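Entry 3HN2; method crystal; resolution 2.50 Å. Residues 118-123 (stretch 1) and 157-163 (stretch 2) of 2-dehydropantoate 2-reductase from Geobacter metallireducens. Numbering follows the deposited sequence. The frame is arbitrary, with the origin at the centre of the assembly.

Stretch 1, residues 118-123: AERIIG
Stretch 2 (157-163) GRIEELA

The contact joins a short strand, Ile121 to Gly123, and the loop that leads into it to a helix that spans Gly157 to Ala163; both strand and helix continue later in the chain. Their N-to-C directions diverge by 53° (signed crossing angle -53°), and the axes approach to 10.8 Å, a spacing filled by side chains. The register is set by Ile122 and Ile159, whose CA atoms lie 8.0 Å apart. Together the two stretches bury 244 Å², most of it on Ile122 and Arg158.

The backbone before the strand is compact. Ala118 (phi/psi -68/-26), Glu119 (-83/5) and Arg120 (-101/-16) form a tight bend, closed by a weak hydrogen bond from Ile121 N to Ala118 O at 3.5 Å. The chain then extends through Ile121 (-91/128), Ile122 (-123/127) and Gly123 (-97/130). Residues 157 to 163 keep helical torsions throughout, from -42/-57 at Gly157 and -48/-48 at Arg158 through Ile159 (-79/-35), Glu160 (-76/-33), Glu161 (-65/-38) and Leu162 (-71/-42) to Ala163 (-59/-44). Within this helix Glu161 N donates to Gly157 O at 2.6 Å and Ala163 N to Ile159 O at 3.0 Å, while the bond from Leu162 N to Arg158 O, at 3.4 Å, is weak.

The polar part of the contact rests on Arg158. Its CA-to-CB bond points toward the strand side, and a long, extended side chain (chi1 145°, between wells; chi2 178°, t; chi3 149°, between wells; chi4 156°) carries the guanidinium to the backbone of the bend. There Arg158 NH2 donates a very short hydrogen bond to Glu119 O, 2.5 Å long with an N-H...O angle of 135°; the carbonyl lies at the edge of the guanidinium, near its plane. Arg158 NH1 comes within 2.9 Å of Ile121 O, but the angle is too poor for a hydrogen bond. The acceptor is the main-chain carbonyl of Glu119, not its carboxylate: with chi1 64° (p), chi2 -87° (m) and chi3 73°, that side chain starts sideways and its end leads away from the helix.

The apolar part centres on Ile122, whose CA-to-CB bond points toward the helix, whereas those of its neighbour Ile121 and of Arg120 point away. With chi1 -66° (m) and chi2 98° (between wells), Ile122 places CG1 over one face of the Arg158 guanidinium, 3.7 Å from Arg158 NH1, so a flat group bonded at its edge is also covered by hydrocarbon. Ile122 CG1 also lies 3.7 Å from Ile159 CD1; Ile159 starts sideways, but its m,m rotamer (-62°, -54°) brings its end nearer. One turn beyond Arg158, Leu162 points toward the strand and, in its m,t rotamer (-75°, 175°), sets CD1 4.2 Å from Ile122 CG2. All three aliphatic residues are buried, as suits their apolar side chains, while Glu160 and Glu161 lie out of reach of the strand.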

# COMPACT_ATOMS: atom_id res chain seq x y z
N ALA A 118 -22.22 -20.58 -19.54
CA ALA A 118 -21.91 -19.19 -19.22
C ALA A 118 -22.73 -18.61 -18.07
O ALA A 118 -22.27 -17.69 -17.39
CB ALA A 118 -22.04 -18.32 -20.47
N GLU A 119 -23.92 -19.15 -17.83
CA GLU A 119 -24.77 -18.69 -16.73
C GLU A 119 -24.40 -19.33 -15.38
O GLU A 119 -25.09 -19.11 -14.38
CB GLU A 119 -26.26 -18.87 -17.05
CG GLU A 119 -26.74 -20.30 -17.23
CD GLU A 119 -26.58 -20.80 -18.65
OE1 GLU A 119 -25.43 -21.06 -19.07
OE2 GLU A 119 -27.61 -20.94 -19.34
N ARG A 120 -23.33 -20.12 -15.37
CA ARG A 120 -22.80 -20.72 -14.13
C ARG A 120 -21.59 -19.94 -13.62
O ARG A 120 -21.20 -20.09 -12.46
CB ARG A 120 -22.40 -22.18 -14.35
CG ARG A 120 -23.31 -23.00 -15.26
CD ARG A 120 -22.82 -24.44 -15.38
NE ARG A 120 -23.50 -25.33 -14.44
CZ ARG A 120 -24.40 -26.25 -14.78
NH1 ARG A 120 -24.96 -27.00 -13.85
NH2 ARG A 120 -24.73 -26.43 -16.05
N ILE A 121 -21.00 -19.12 -14.48
CA ILE A 121 -19.66 -18.58 -14.22
C ILE A 121 -19.66 -17.26 -13.47
O ILE A 121 -20.36 -16.32 -13.85
CB ILE A 121 -18.82 -18.49 -15.54
CG1 ILE A 121 -18.86 -19.82 -16.30
CG2 ILE A 121 -17.38 -18.06 -15.28
CD1 ILE A 121 -18.43 -21.06 -15.50
N ILE A 122 -18.89 -17.21 -12.39
CA ILE A 122 -18.70 -15.99 -11.62
C ILE A 122 -17.20 -15.66 -11.55
O ILE A 122 -16.37 -16.51 -11.20
CB ILE A 122 -19.34 -16.08 -10.20
CG1 ILE A 122 -20.87 -16.16 -10.28
CG2 ILE A 122 -19.01 -14.86 -9.35
CD1 ILE A 122 -21.43 -17.56 -10.17
N GLY A 123 -16.85 -14.44 -11.91
CA GLY A 123 -15.48 -14.00 -11.86
C GLY A 123 -15.20 -13.24 -10.58
O GLY A 123 -15.95 -12.32 -10.22
N GLY A 157 -29.04 -11.00 -6.81
CA GLY A 157 -29.20 -11.95 -5.71
C GLY A 157 -28.06 -12.94 -5.67
O GLY A 157 -27.35 -13.02 -4.67
N ARG A 158 -27.86 -13.65 -6.78
CA ARG A 158 -26.74 -14.57 -6.97
C ARG A 158 -25.37 -13.97 -6.59
O ARG A 158 -24.61 -14.59 -5.85
CB ARG A 158 -26.74 -15.09 -8.42
CG ARG A 158 -25.37 -15.34 -9.06
CD ARG A 158 -25.53 -15.89 -10.46
NE ARG A 158 -24.44 -15.51 -11.36
CZ ARG A 158 -24.09 -16.19 -12.45
NH1 ARG A 158 -23.10 -15.79 -13.22
NH2 ARG A 158 -24.74 -17.30 -12.76
N ILE A 159 -25.10 -12.76 -7.07
CA ILE A 159 -23.82 -12.10 -6.84
C ILE A 159 -23.75 -11.49 -5.44
O ILE A 159 -22.69 -11.49 -4.81
CB ILE A 159 -23.52 -11.06 -7.97
CG1 ILE A 159 -23.43 -11.77 -9.32
CG2 ILE A 159 -22.22 -10.30 -7.71
CD1 ILE A 159 -22.43 -12.92 -9.36
N GLU A 160 -24.88 -10.99 -4.95
CA GLU A 160 -24.94 -10.42 -3.61
C GLU A 160 -24.96 -11.48 -2.51
O GLU A 160 -24.43 -11.23 -1.43
CB GLU A 160 -26.13 -9.46 -3.45
CG GLU A 160 -26.03 -8.16 -4.27
CD GLU A 160 -24.90 -7.23 -3.81
OE1 GLU A 160 -24.53 -7.24 -2.62
OE2 GLU A 160 -24.39 -6.46 -4.66
N GLU A 161 -25.56 -12.64 -2.79
CA GLU A 161 -25.53 -13.78 -1.86
C GLU A 161 -24.12 -14.31 -1.65
O GLU A 161 -23.76 -14.71 -0.55
CB GLU A 161 -26.45 -14.92 -2.33
CG GLU A 161 -27.92 -14.77 -1.93
CD GLU A 161 -28.85 -15.75 -2.65
OE1 GLU A 161 -28.40 -16.45 -3.59
OE2 GLU A 161 -30.04 -15.83 -2.27
N LEU A 162 -23.33 -14.34 -2.73
CA LEU A 162 -21.92 -14.72 -2.65
C LEU A 162 -21.08 -13.66 -1.93
O LEU A 162 -20.22 -13.99 -1.12
CB LEU A 162 -21.35 -15.01 -4.04
CG LEU A 162 -21.75 -16.31 -4.73
CD1 LEU A 162 -21.18 -16.36 -6.14
CD2 LEU A 162 -21.29 -17.52 -3.93
N ALA A 163 -21.35 -12.39 -2.24
CA ALA A 163 -20.71 -11.25 -1.59
C ALA A 163 -20.96 -11.24 -0.09
O ALA A 163 -20.04 -11.01 0.70
CB ALA A 163 -21.19 -9.95 -2.21